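Local coordinates for nitrate transport protein nrtA (Synechocystis sp., PDB 2G29) that binds nitrate in the periplasm as the solute-binding component of the NrtABCD ABC transporter, which takes up nitrate and probably also nitrite, at residues 156-161 with 204-210; 49-54 with 278-283; 328-332 with 362-368. One frame throughout, in Å; residues are numbered along the deposited sequence.

Interaction 1: 156-161 with 204-210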
# COMPACT_ATOMS: atom_id res chain seq x y z
N PRO A 156 1.94 14.92 -21.04
CA PRO A 156 1.69 13.52 -20.67
C PRO A 156 1.43 13.39 -19.18
O PRO A 156 2.13 13.99 -18.35
CB PRO A 156 2.97 12.79 -21.11
CG PRO A 156 4.03 13.86 -21.13
CD PRO A 156 3.31 15.11 -21.56
N LYS A 157 0.43 12.60 -18.85
CA LYS A 157 0.09 12.38 -17.46
C LYS A 157 0.42 10.96 -17.04
O LYS A 157 0.37 10.02 -17.84
CB LYS A 157 -1.42 12.58 -17.23
CG LYS A 157 -2.02 13.92 -17.69
CD LYS A 157 -1.35 15.09 -17.02
CE LYS A 157 -2.06 16.41 -17.33
NZ LYS A 157 -1.39 17.57 -16.63
N VAL A 158 0.79 10.79 -15.78
CA VAL A 158 0.97 9.44 -15.26
C VAL A 158 0.05 9.40 -14.03
O VAL A 158 -0.01 10.36 -13.23
CB VAL A 158 2.42 9.12 -14.88
CG1 VAL A 158 3.33 9.33 -16.10
CG2 VAL A 158 2.85 9.95 -13.74
N ALA A 159 -0.70 8.31 -13.87
CA ALA A 159 -1.64 8.26 -12.75
C ALA A 159 -1.14 7.48 -11.55
O ALA A 159 -0.49 6.43 -11.69
CB ALA A 159 -2.97 7.65 -13.20
N MET A 160 -1.45 8.02 -10.38
CA MET A 160 -1.12 7.39 -9.11
C MET A 160 -2.38 7.51 -8.26
O MET A 160 -3.41 8.02 -8.70
CB MET A 160 0.14 7.96 -8.48
CG MET A 160 0.28 9.47 -8.47
SD MET A 160 -0.85 10.24 -7.27
CE MET A 160 -0.43 12.02 -7.48
N THR A 161 -2.30 7.01 -7.03
CA THR A 161 -3.51 6.84 -6.24
C THR A 161 -3.86 7.87 -5.16
O THR A 161 -4.97 7.86 -4.65
CB THR A 161 -3.43 5.47 -5.58
OG1 THR A 161 -2.28 5.46 -4.74
CG2 THR A 161 -3.28 4.37 -6.62
N ALA A 204 -6.57 8.50 -20.45
CA ALA A 204 -6.46 9.60 -19.51
C ALA A 204 -5.02 9.77 -19.02
O ALA A 204 -4.69 10.78 -18.41
CB ALA A 204 -7.40 9.37 -18.31
N MET A 205 -4.18 8.75 -19.23
CA MET A 205 -2.79 8.82 -18.80
C MET A 205 -1.96 7.83 -19.62
O MET A 205 -2.49 6.89 -20.18
CB MET A 205 -2.64 8.47 -17.30
CG MET A 205 -3.02 7.03 -16.91
SD MET A 205 -4.80 6.67 -16.95
CE MET A 205 -4.85 5.24 -15.76
N GLU A 206 -0.65 8.05 -19.66
CA GLU A 206 0.30 7.21 -20.41
C GLU A 206 0.75 6.00 -19.63
O GLU A 206 1.07 4.95 -20.20
CB GLU A 206 1.58 8.00 -20.74
CG GLU A 206 1.35 9.32 -21.46
CD GLU A 206 0.48 9.18 -22.69
OE1 GLU A 206 -0.54 9.90 -22.77
OE2 GLU A 206 0.80 8.33 -23.55
N SER A 207 0.79 6.17 -18.30
CA SER A 207 1.29 5.12 -17.40
C SER A 207 0.57 5.28 -16.07
O SER A 207 0.05 6.36 -15.78
CB SER A 207 2.82 5.33 -17.19
OG SER A 207 3.40 4.33 -16.36
N PHE A 208 0.57 4.22 -15.26
CA PHE A 208 -0.09 4.30 -13.97
C PHE A 208 0.44 3.26 -13.00
O PHE A 208 0.96 2.21 -13.41
CB PHE A 208 -1.63 4.19 -14.10
CG PHE A 208 -2.15 2.88 -14.67
CD1 PHE A 208 -2.70 1.92 -13.81
CD2 PHE A 208 -2.20 2.63 -16.06
CE1 PHE A 208 -3.32 0.75 -14.33
CE2 PHE A 208 -2.80 1.49 -16.56
CZ PHE A 208 -3.37 0.53 -15.69
N CYS A 209 0.28 3.53 -11.71
CA CYS A 209 0.73 2.63 -10.67
C CYS A 209 -0.44 2.40 -9.73
O CYS A 209 -1.04 3.38 -9.25
CB CYS A 209 1.92 3.24 -9.94
SG CYS A 209 2.63 2.15 -8.69
N VAL A 210 -0.73 1.12 -9.45
CA VAL A 210 -1.90 0.75 -8.63
C VAL A 210 -1.68 -0.68 -8.11
O VAL A 210 -0.90 -1.43 -8.68
CB VAL A 210 -3.19 0.80 -9.52
CG1 VAL A 210 -3.10 -0.25 -10.65
CG2 VAL A 210 -4.46 0.58 -8.71
O HOH W 1 -1.27 11.57 -20.85
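The strand segments 157-160 and 207-210 run side by side in the same direction. Their axes come within 4.6 Å and differ by 8°. Three backbone hydrogen bonds join the segments. A159 gives its N to S207 O at 2.8 Å and takes C209 N on its own O at 3.0 Å. A159 thus bonds to the residues before and after F208, the usual pattern of a parallel bridge, and the CA atoms of A159 and F208 are 4.4 Å apart. The third bond, E206 N to K157 O at 2.9 Å, ties the turn before strand 207-210 to the start of strand 157-160. Two CA-H...O contacts add to this: F208 CA to A159 O at 3.1 Å and V158 CA to S207 O at 3.3 Å.

The side chains of A159 and F208 lie on one face of the sheet. A159 CB packs at 3.8 Å from F208 CB and also at 3.8 Å from M205 CG. V158 and S207 point to the other face. At the entry end, a water accepts from K157 N (2.8 Å) and donates to E206 OE1 (2.6 Å). E206 OE2 is held by Y134.

The pair lies inside a mixed sheet of the periplasmic binding protein fold. Strand 187-190 continues it beside 157-160, and strand 126-130 beside 207-211. Helix 196-201 packs on the A159 and F208 face. Helix 166-177 touches S207 and C209, and its H167, a nitrate ligand, lies next to T161.

Interaction 2: 49-54 with 278-283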
# COMPACT_ATOMS: atom_id res chain seq x y z
N ILE A 49 -10.74 -8.11 5.29
CA ILE A 49 -11.95 -8.77 4.78
C ILE A 49 -12.04 -10.18 5.34
O ILE A 49 -13.10 -10.58 5.85
CB ILE A 49 -11.93 -8.75 3.24
CG1 ILE A 49 -12.22 -7.32 2.74
CG2 ILE A 49 -12.99 -9.70 2.68
CD1 ILE A 49 -11.34 -6.23 3.25
N ILE A 50 -10.93 -10.91 5.27
CA ILE A 50 -10.88 -12.30 5.79
C ILE A 50 -11.12 -12.28 7.31
O ILE A 50 -11.74 -13.21 7.87
CB ILE A 50 -9.52 -12.96 5.45
CG1 ILE A 50 -9.54 -13.46 4.00
CG2 ILE A 50 -9.23 -14.17 6.35
CD1 ILE A 50 -10.65 -14.38 3.68
N ALA A 51 -10.66 -11.26 8.01
CA ALA A 51 -10.92 -11.22 9.45
C ALA A 51 -12.44 -11.23 9.71
O ALA A 51 -12.89 -11.74 10.73
CB ALA A 51 -10.29 -9.99 10.08
N LYS A 52 -13.22 -10.66 8.80
CA LYS A 52 -14.68 -10.68 8.96
C LYS A 52 -15.21 -12.03 8.44
O LYS A 52 -15.87 -12.77 9.18
CB LYS A 52 -15.34 -9.53 8.17
CG LYS A 52 -16.86 -9.43 8.34
CD LYS A 52 -17.22 -9.03 9.77
CE LYS A 52 -18.70 -8.78 9.93
NZ LYS A 52 -19.01 -8.29 11.31
N GLU A 53 -14.92 -12.36 7.19
CA GLU A 53 -15.43 -13.60 6.59
C GLU A 53 -15.09 -14.91 7.31
O GLU A 53 -15.90 -15.84 7.30
CB GLU A 53 -14.96 -13.71 5.14
CG GLU A 53 -15.68 -12.77 4.17
CD GLU A 53 -17.03 -13.31 3.68
OE1 GLU A 53 -17.70 -12.61 2.91
OE2 GLU A 53 -17.41 -14.44 4.05
N LYS A 54 -13.90 -14.98 7.91
CA LYS A 54 -13.49 -16.21 8.58
C LYS A 54 -13.65 -16.13 10.08
O LYS A 54 -13.12 -16.98 10.81
CB LYS A 54 -12.05 -16.60 8.20
CG LYS A 54 -11.80 -16.74 6.70
CD LYS A 54 -12.71 -17.76 6.04
CE LYS A 54 -12.41 -19.16 6.54
NZ LYS A 54 -13.23 -20.25 5.88
N GLU A 278 -9.25 -19.99 -1.87
CA GLU A 278 -10.39 -19.56 -1.10
C GLU A 278 -10.37 -18.05 -0.88
O GLU A 278 -11.40 -17.39 -1.00
CB GLU A 278 -10.45 -20.30 0.23
CG GLU A 278 -11.76 -20.07 0.93
CD GLU A 278 -11.84 -20.70 2.33
OE1 GLU A 278 -10.97 -21.52 2.68
OE2 GLU A 278 -12.79 -20.36 3.03
N MET A 279 -9.20 -17.49 -0.57
CA MET A 279 -9.10 -16.05 -0.36
C MET A 279 -9.61 -15.30 -1.58
O MET A 279 -10.41 -14.39 -1.46
CB MET A 279 -7.64 -15.67 -0.11
CG MET A 279 -7.45 -14.20 0.19
SD MET A 279 -5.74 -13.73 0.40
CE MET A 279 -5.24 -13.62 -1.32
N CYS A 280 -9.15 -15.69 -2.75
CA CYS A 280 -9.53 -15.03 -3.97
C CYS A 280 -10.99 -15.26 -4.34
O CYS A 280 -11.63 -14.38 -4.95
CB CYS A 280 -8.58 -15.44 -5.10
SG CYS A 280 -6.89 -14.75 -4.82
N GLN A 281 -11.54 -16.43 -4.02
CA GLN A 281 -12.98 -16.63 -4.29
C GLN A 281 -13.79 -15.63 -3.45
O GLN A 281 -14.77 -15.05 -3.92
CB GLN A 281 -13.44 -18.02 -3.89
CG GLN A 281 -12.87 -19.12 -4.73
CD GLN A 281 -13.33 -20.47 -4.21
OE1 GLN A 281 -13.33 -20.70 -3.00
NE2 GLN A 281 -13.75 -21.35 -5.11
N ILE A 282 -13.37 -15.44 -2.20
CA ILE A 282 -14.02 -14.51 -1.30
C ILE A 282 -13.88 -13.09 -1.83
O ILE A 282 -14.88 -12.39 -1.97
CB ILE A 282 -13.42 -14.61 0.12
CG1 ILE A 282 -13.79 -15.96 0.76
CG2 ILE A 282 -13.98 -13.50 1.01
CD1 ILE A 282 -13.01 -16.26 2.07
N LEU A 283 -12.66 -12.68 -2.18
CA LEU A 283 -12.48 -11.31 -2.67
C LEU A 283 -13.26 -11.03 -3.96
O LEU A 283 -13.73 -9.92 -4.20
CB LEU A 283 -10.99 -11.04 -2.90
CG LEU A 283 -10.12 -11.20 -1.65
CD1 LEU A 283 -8.66 -10.95 -1.99
CD2 LEU A 283 -10.60 -10.25 -0.53
O HOH W 2 -11.49 -22.71 4.81
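I282 sets its CD1 against CD1 of I50, 3.4 Å away, in the closest apolar contact between the two segments. Its CG2 lies 3.7 Å from E53 CG and 4.3 Å from I49 CG2. I282 therefore fits among I49, I50 and E53, and K54 CD also comes within 4.3 Å of I282 CD1. L283 extends the apolar patch, with CD2 at 4.0 Å from I49 CG2. M279 CG lies 4.4 Å from I50 CG1.

The short helical segments 49-53 and 278-283 cross almost at right angles, at 91°. Their axes stay 11.0 Å apart, so side chains make the contact and the backbones do not meet. The buried area is modest, 297 Å².

At the exposed edge, K54 NZ forms a salt bridge with E278 OE2 at 2.9 Å. A water accepts from K54 NZ at 3.2 Å and donates to E278 OE1 at 2.5 Å. K54 is the first residue past the end of its helix, and its long side chain reaches across to E278.

This is structural packing between an early helix of the chain and one more than 220 residues later. Helix 253-271 lines the same core: its W269 and C270 touch I50. F56 of helix 56-59 also meets I50. W288, from the loop after helix 276-284, touches I49 and donates to E53 OE1.

Interaction 3: 328-332 with 362-368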
# COMPACT_ATOMS: atom_id res chain seq x y z
N SER A 328 4.15 -8.21 8.36
CA SER A 328 3.19 -7.51 9.18
C SER A 328 3.82 -6.53 10.17
O SER A 328 3.22 -5.54 10.55
CB SER A 328 2.36 -8.55 9.92
OG SER A 328 1.42 -7.95 10.76
N TYR A 329 5.06 -6.78 10.59
CA TYR A 329 5.69 -5.88 11.57
C TYR A 329 5.91 -4.52 10.93
O TYR A 329 6.58 -4.41 9.92
CB TYR A 329 7.00 -6.48 12.05
CG TYR A 329 7.67 -5.59 13.08
CD1 TYR A 329 7.19 -5.50 14.38
CD2 TYR A 329 8.77 -4.81 12.73
CE1 TYR A 329 7.78 -4.65 15.31
CE2 TYR A 329 9.38 -3.96 13.64
CZ TYR A 329 8.88 -3.88 14.93
OH TYR A 329 9.52 -3.04 15.82
N PRO A 330 5.34 -3.45 11.52
CA PRO A 330 5.48 -2.10 10.95
C PRO A 330 6.79 -1.43 11.33
O PRO A 330 6.89 -0.72 12.31
CB PRO A 330 4.26 -1.37 11.50
CG PRO A 330 4.12 -1.97 12.90
CD PRO A 330 4.48 -3.46 12.71
N TYR A 331 7.81 -1.71 10.54
CA TYR A 331 9.12 -1.13 10.80
C TYR A 331 9.08 0.39 10.75
O TYR A 331 8.58 1.01 9.78
CB TYR A 331 10.15 -1.62 9.76
CG TYR A 331 10.58 -3.06 9.90
CD1 TYR A 331 10.01 -4.05 9.12
CD2 TYR A 331 11.58 -3.43 10.82
CE1 TYR A 331 10.41 -5.38 9.22
CE2 TYR A 331 11.98 -4.76 10.92
CZ TYR A 331 11.40 -5.72 10.12
OH TYR A 331 11.83 -7.04 10.18
N LYS A 332 9.60 1.01 11.80
CA LYS A 332 9.70 2.47 11.84
C LYS A 332 10.65 2.98 10.73
O LYS A 332 10.43 4.06 10.20
CB LYS A 332 10.20 2.94 13.21
CG LYS A 332 9.17 2.85 14.33
CD LYS A 332 9.74 3.29 15.65
CE LYS A 332 8.66 3.44 16.67
NZ LYS A 332 9.21 3.96 17.98
N ASN A 362 3.73 5.51 14.68
CA ASN A 362 4.00 4.09 14.57
C ASN A 362 3.83 3.39 15.91
O ASN A 362 4.46 3.77 16.89
CB ASN A 362 5.42 3.87 14.00
CG ASN A 362 5.76 2.41 13.83
OD1 ASN A 362 5.89 1.68 14.83
ND2 ASN A 362 5.91 1.98 12.58
N ARG A 363 2.94 2.40 15.95
CA ARG A 363 2.71 1.69 17.20
C ARG A 363 3.18 0.24 17.12
O ARG A 363 2.42 -0.70 17.45
CB ARG A 363 1.23 1.75 17.60
CG ARG A 363 0.74 3.19 17.88
CD ARG A 363 1.62 3.92 18.89
NE ARG A 363 1.65 3.23 20.18
CZ ARG A 363 0.71 3.33 21.11
NH1 ARG A 363 -0.36 4.10 20.93
NH2 ARG A 363 0.81 2.60 22.23
N GLU A 364 4.43 0.07 16.69
CA GLU A 364 5.03 -1.28 16.66
C GLU A 364 5.01 -1.87 18.07
O GLU A 364 5.10 -3.10 18.22
CB GLU A 364 6.47 -1.20 16.10
CG GLU A 364 7.45 -0.34 16.93
CD GLU A 364 8.03 -1.08 18.10
OE1 GLU A 364 8.38 -2.27 17.95
OE2 GLU A 364 8.21 -0.43 19.17
N ASP A 365 4.94 -1.02 19.10
CA ASP A 365 4.85 -1.52 20.48
C ASP A 365 3.53 -2.28 20.67
O ASP A 365 3.52 -3.33 21.30
CB ASP A 365 4.96 -0.38 21.51
CG ASP A 365 3.88 0.70 21.34
OD1 ASP A 365 3.64 1.17 20.21
OD2 ASP A 365 3.29 1.08 22.38
N LEU A 366 2.42 -1.77 20.13
CA LEU A 366 1.13 -2.47 20.20
C LEU A 366 1.22 -3.77 19.37
O LEU A 366 0.62 -4.79 19.74
CB LEU A 366 0.00 -1.56 19.68
CG LEU A 366 -0.24 -0.32 20.53
CD1 LEU A 366 -1.44 0.46 20.05
CD2 LEU A 366 -0.52 -0.79 21.98
N TRP A 367 1.95 -3.75 18.25
CA TRP A 367 2.08 -4.94 17.44
C TRP A 367 2.80 -6.02 18.24
O TRP A 367 2.34 -7.17 18.27
CB TRP A 367 2.82 -4.61 16.12
CG TRP A 367 2.83 -5.75 15.11
CD1 TRP A 367 2.01 -5.88 14.02
CD2 TRP A 367 3.69 -6.91 15.10
NE1 TRP A 367 2.29 -7.03 13.33
CE2 TRP A 367 3.33 -7.68 13.96
CE3 TRP A 367 4.73 -7.37 15.92
CZ2 TRP A 367 3.97 -8.88 13.62
CZ3 TRP A 367 5.37 -8.57 15.60
CH2 TRP A 367 4.99 -9.31 14.45
N ARG A 368 3.92 -5.67 18.88
CA ARG A 368 4.64 -6.67 19.69
C ARG A 368 3.79 -7.20 20.83
O ARG A 368 3.87 -8.40 21.14
CB ARG A 368 5.95 -6.09 20.23
CG ARG A 368 7.05 -5.99 19.17
CD ARG A 368 8.38 -5.50 19.81
NE ARG A 368 8.37 -4.07 20.09
CZ ARG A 368 8.51 -3.53 21.29
NH1 ARG A 368 8.68 -4.31 22.37
NH2 ARG A 368 8.45 -2.21 21.43
O HOH W 3 7.76 2.10 19.91
O HOH W 4 6.31 4.52 18.81
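The indole of W367 is used on a face and at its edge at once. Y329 turns its ring edge toward the six-membered ring, an edge-to-face pair with centroids 5.2 Å apart and planes at 83°. P330 CD and Y329 CA make CH-pi contacts with the five-membered ring, at 3.9 and 4.0 Å from its centroid. At the indole edge, W367 NE1 donates to S328 OG at 2.9 Å. That hydroxyl also bonds to Q267.

Y329 OH donates to E364 OE1 at 2.5 Å, a short bond. R368 forms a salt bridge with the same carboxylate. N362 ND2 donates to P330 O at 2.9 Å, while N362 OD1 accepts from E364 N at 2.9 Å, an Asx turn at the start of helix 364-373. P330 is the centre of an inverse gamma turn. Two waters link K332 NZ to E364 OE2 and N362 O, and D359 forms a salt bridge with K332.

Strand 115-120 touches both P330 and W367. Y329 OH, N362 ND2 and W367 NE1 each have an acceptor across the contact. Directional bonds as well as ring packing thus set how the 328-332 loop meets the helix start.

Overall arrangement
The three contacts do not touch one another. Interaction 1 is nested along the chain inside the long loop closed by interaction 2, with centres about 30 Å apart. Interaction 3 follows both in sequence; its centre is about 24 Å from that of interaction 2 and about 32 Å from that of interaction 1, across the centre of the chain. NrtA has two domains. Interaction 1 belongs to the sheet with strand 126-130, while interaction 3 packs on strand 115-120 of the other sheet. Interaction 1 reaches the nitrate site: the V210 side chain is about 3 Å from a bound nitrate ion. The side chains of I49 and P330 are about 10 Å from that of W73 and about 11 Å from that of K240, respectively.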